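Local coordinates for protein FMN-dependent NADH-azoreductase 1 (Bacillus anthracis, PDB 3U7I) that probably uses NADH and bound FMN to reduce electrophilic quinones and to cleave the azo bond of aromatic azo compounds to amines, at residues I47-D52 with K114-N119. Residues are numbered along the deposited sequence; the frame is centred on the assembly and turned at random.
Sequences INLYDD and KDYMDN
Leu49 and Ile47 pack against the CD1 and CE1 atoms of the Tyr116 ring, and these three buried residues make up the whole interface. Leu49 CD2 lies 3.6 Å from Tyr116 CD1, while its other methyl, CD1, reaches back to Tyr116 CB at 3.9 Å, so both leucine methyls press on the root of the tyrosine side chain, CD2 also meeting the ring itself. Farther out, Ile47 CD1 comes within 3.7 Å of Tyr116 CE1, and the branch methyl CG2 of Ile47 backs the same ring atom at 4.0 Å. Leu49 CD2 and Ile47 CD1 both reach the ring obliquely; as whole side chains, Leu49 crosses Tyr116 at about a right angle and Ile47 at a slant. The extended Ile47 chain (chi1 -179°, chi2 176°) is what carries CD1 out to the ring. On the helix, Tyr116 has CG trans to its own nitrogen (chi1 -175°), which projects the ring off the helix and across both residues. No hydrogen bond joins the segments; the contact is apolar and buries 138 Å², with Tyr116 contributing about half.

The turn leaving the strand is closed from within: Asn48 O accepts from the backbone nitrogens of Asp51 and Asp52, and Asn48 N donates to Asp52 OD2 at 2.7 Å, meeting that oxygen from above the carboxylate plane. These three bonds tie Asn48 to Asp51 and Asp52 across the turn that carries Leu49.

In the flavodoxin-like fold, the contact seats helix 111-120 against the C-terminal end of edge strand 43-48. Leu8 and Ile10 of the adjacent parallel strand 6-11 also touch Tyr116, and Ile88 and Phe92 extend its apolar surroundings from helix 76-94. Helix 111-120 thus packs on the sheet through Tyr116 and contributes Lys114, Asp115 and Asp118, which hydrogen-bond to the second subunit, to the dimer interface.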
ATOM      1  N   ILE C  47     -17.456   2.773  -6.680  1.00 15.73           N
ATOM      2  CA  ILE C  47     -16.343   3.613  -7.097  1.00 13.90           C
ATOM      3  C   ILE C  47     -15.264   2.713  -7.683  1.00 12.44           C
ATOM      4  O   ILE C  47     -14.887   1.705  -7.086  1.00 16.58           O
ATOM      5  CB  ILE C  47     -15.796   4.490  -5.929  1.00 19.50           C
ATOM      6  CG1 ILE C  47     -14.638   5.384  -6.397  1.00 19.07           C
ATOM      7  CG2 ILE C  47     -15.369   3.634  -4.742  1.00 18.20           C
ATOM      8  CD1 ILE C  47     -14.137   6.335  -5.316  1.00 19.97           C
ATOM      9  N   ASN C  48     -14.800   3.062  -8.874  1.00 12.44           N
ATOM     10  CA  ASN C  48     -13.772   2.289  -9.552  1.00 14.17           C
ATOM     11  C   ASN C  48     -12.439   2.991  -9.378  1.00 14.93           C
ATOM     12  O   ASN C  48     -12.203   4.033  -9.986  1.00 17.66           O
ATOM     13  CB  ASN C  48     -14.113   2.134 -11.035  1.00 16.87           C
ATOM     14  CG  ASN C  48     -15.298   1.210 -11.273  1.00 17.62           C
ATOM     15  OD1 ASN C  48     -15.471   0.203 -10.583  1.00 17.63           O
ATOM     16  ND2 ASN C  48     -16.118   1.549 -12.257  1.00 16.89           N
ATOM     17  N   LEU C  49     -11.576   2.423  -8.537  1.00 16.38           N
ATOM     18  CA  LEU C  49     -10.337   3.090  -8.137  1.00 15.88           C
ATOM     19  C   LEU C  49      -9.349   3.270  -9.283  1.00 17.88           C
ATOM     20  O   LEU C  49      -8.477   4.130  -9.206  1.00 20.54           O
ATOM     21  CB  LEU C  49      -9.658   2.359  -6.973  1.00 12.54           C
ATOM     22  CG  LEU C  49     -10.520   2.153  -5.721  1.00 13.02           C
ATOM     23  CD1 LEU C  49      -9.686   1.591  -4.563  1.00 13.77           C
ATOM     24  CD2 LEU C  49     -11.198   3.448  -5.317  1.00 14.09           C
ATOM     25  N   TYR C  50      -9.484   2.478 -10.344  1.00 18.17           N
ATOM     26  CA  TYR C  50      -8.575   2.592 -11.487  1.00 18.61           C
ATOM     27  C   TYR C  50      -9.246   3.218 -12.712  1.00 22.62           C
ATOM     28  O   TYR C  50      -8.720   3.155 -13.826  1.00 23.41           O
ATOM     29  CB  TYR C  50      -7.942   1.230 -11.816  1.00 18.77           C
ATOM     30  CG  TYR C  50      -6.858   0.866 -10.831  1.00 16.66           C
ATOM     31  CD1 TYR C  50      -7.165   0.310  -9.585  1.00 14.13           C
ATOM     32  CD2 TYR C  50      -5.528   1.122 -11.128  1.00 16.57           C
ATOM     33  CE1 TYR C  50      -6.158   0.004  -8.677  1.00 15.31           C
ATOM     34  CE2 TYR C  50      -4.528   0.830 -10.238  1.00 16.84           C
ATOM     35  CZ  TYR C  50      -4.837   0.271  -9.017  1.00 15.63           C
ATOM     36  OH  TYR C  50      -3.795   0.000  -8.158  1.00 16.79           O
ATOM     37  N   ASP C  51     -10.406   3.836 -12.489  1.00 23.16           N
ATOM     38  CA  ASP C  51     -11.112   4.546 -13.553  1.00 26.28           C
ATOM     39  C   ASP C  51     -11.636   5.901 -13.077  1.00 25.07           C
ATOM     40  O   ASP C  51     -11.469   6.916 -13.762  1.00 26.97           O
ATOM     41  CB  ASP C  51     -12.264   3.695 -14.102  1.00 30.54           C
ATOM     42  CG  ASP C  51     -12.823   4.237 -15.405  1.00 31.84           C
ATOM     43  OD1 ASP C  51     -12.045   4.399 -16.377  1.00 29.28           O
ATOM     44  OD2 ASP C  51     -14.043   4.506 -15.448  1.00 33.59           O
ATOM     45  N   ASP C  52     -12.274   5.920 -11.910  1.00 22.63           N
ATOM     46  CA  ASP C  52     -12.743   7.175 -11.329  1.00 23.61           C
ATOM     47  C   ASP C  52     -11.543   7.976 -10.830  1.00 26.46           C
ATOM     48  O   ASP C  52     -10.440   7.434 -10.697  1.00 29.16           O
ATOM     49  CB  ASP C  52     -13.728   6.931 -10.176  1.00 21.56           C
ATOM     50  CG  ASP C  52     -14.973   6.186 -10.615  1.00 25.26           C
ATOM     51  OD1 ASP C  52     -15.387   6.333 -11.787  1.00 27.42           O
ATOM     52  OD2 ASP C  52     -15.539   5.445  -9.789  1.00 26.95           O
ATOM     53  N   LYS C 114      -4.592   2.336  -1.462  1.00 15.49           N
ATOM     54  CA  LYS C 114      -3.920   3.221  -0.510  1.00 14.29           C
ATOM     55  C   LYS C 114      -4.382   4.668  -0.701  1.00 15.47           C
ATOM     56  O   LYS C 114      -4.706   5.341   0.277  1.00 15.85           O
ATOM     57  CB  LYS C 114      -2.393   3.125  -0.621  1.00 12.34           C
ATOM     58  CG  LYS C 114      -1.648   3.987   0.407  1.00 11.98           C
ATOM     59  CD  LYS C 114      -2.250   3.827   1.810  1.00 13.73           C
ATOM     60  CE  LYS C 114      -1.350   4.398   2.928  1.00 13.03           C
ATOM     61  NZ  LYS C 114      -0.961   5.823   2.744  1.00 12.57           N
ATOM     62  N   ASP C 115      -4.423   5.147  -1.949  1.00 16.27           N
ATOM     63  CA  ASP C 115      -4.933   6.490  -2.229  1.00 13.65           C
ATOM     64  C   ASP C 115      -6.359   6.640  -1.705  1.00 14.69           C
ATOM     65  O   ASP C 115      -6.727   7.691  -1.168  1.00 17.19           O
ATOM     66  CB  ASP C 115      -4.941   6.791  -3.726  1.00 12.79           C
ATOM     67  CG  ASP C 115      -3.561   6.999  -4.283  1.00 15.94           C
ATOM     68  OD1 ASP C 115      -2.640   7.300  -3.499  1.00 16.71           O
ATOM     69  OD2 ASP C 115      -3.408   6.883  -5.514  1.00 17.23           O
ATOM     70  N   TYR C 116      -7.166   5.596  -1.881  1.00 12.89           N
ATOM     71  CA  TYR C 116      -8.543   5.640  -1.395  1.00 14.50           C
ATOM     72  C   TYR C 116      -8.564   5.735   0.133  1.00 15.21           C
ATOM     73  O   TYR C 116      -9.340   6.510   0.700  1.00 15.42           O
ATOM     74  CB  TYR C 116      -9.351   4.429  -1.884  1.00 12.48           C
ATOM     75  CG  TYR C 116     -10.816   4.485  -1.502  1.00 13.68           C
ATOM     76  CD1 TYR C 116     -11.719   5.262  -2.227  1.00 13.43           C
ATOM     77  CD2 TYR C 116     -11.294   3.770  -0.411  1.00 12.27           C
ATOM     78  CE1 TYR C 116     -13.075   5.313  -1.869  1.00 15.12           C
ATOM     79  CE2 TYR C 116     -12.643   3.820  -0.041  1.00 12.20           C
ATOM     80  CZ  TYR C 116     -13.522   4.583  -0.770  1.00 14.43           C
ATOM     81  OH  TYR C 116     -14.854   4.617  -0.393  1.00 15.69           O
HETATM   82  N   MSE C 117      -7.712   4.961   0.800  1.00 16.04           N
HETATM   83  CA  MSE C 117      -7.627   5.047   2.255  1.00 16.68           C
HETATM   84  C   MSE C 117      -7.261   6.472   2.650  1.00 15.11           C
HETATM   85  O   MSE C 117      -7.753   6.985   3.650  1.00 15.37           O
HETATM   86  CB  MSE C 117      -6.600   4.059   2.836  1.00 18.52           C
HETATM   87  CG  MSE C 117      -6.887   2.574   2.556  1.00 17.27           C
HETATM   88 SE   MSE C 117      -8.626   1.996   3.194  0.63 23.17          SE
HETATM   89  CE  MSE C 117      -8.402   2.474   5.084  1.00 14.56           C
ATOM     90  N   ASP C 118      -6.411   7.112   1.851  1.00 14.31           N
ATOM     91  CA  ASP C 118      -5.963   8.479   2.143  1.00 15.86           C
ATOM     92  C   ASP C 118      -7.094   9.520   1.995  1.00 16.75           C
ATOM     93  O   ASP C 118      -7.012  10.629   2.546  1.00 17.87           O
ATOM     94  CB  ASP C 118      -4.742   8.866   1.286  1.00 14.85           C
ATOM     95  CG  ASP C 118      -3.489   8.081   1.648  1.00 16.67           C
ATOM     96  OD1 ASP C 118      -3.417   7.521   2.774  1.00 15.63           O
ATOM     97  OD2 ASP C 118      -2.568   8.017   0.793  1.00 16.52           O
ATOM     98  N   ASN C 119      -8.137   9.156   1.251  1.00 15.48           N
ATOM     99  CA  ASN C 119      -9.326  10.001   1.067  1.00 16.47           C
ATOM    100  C   ASN C 119     -10.361   9.848   2.188  1.00 17.57           C
ATOM    101  O   ASN C 119     -11.077  10.795   2.517  1.00 16.88           O
ATOM    102  CB  ASN C 119     -10.000   9.683  -0.270  1.00 14.48           C
ATOM    103  CG  ASN C 119      -9.336  10.375  -1.447  1.00 17.67           C
ATOM    104  OD1 ASN C 119      -9.820  11.403  -1.920  1.00 17.64           O
ATOM    105  ND2 ASN C 119      -8.230   9.808  -1.935  1.00 16.26           N
TER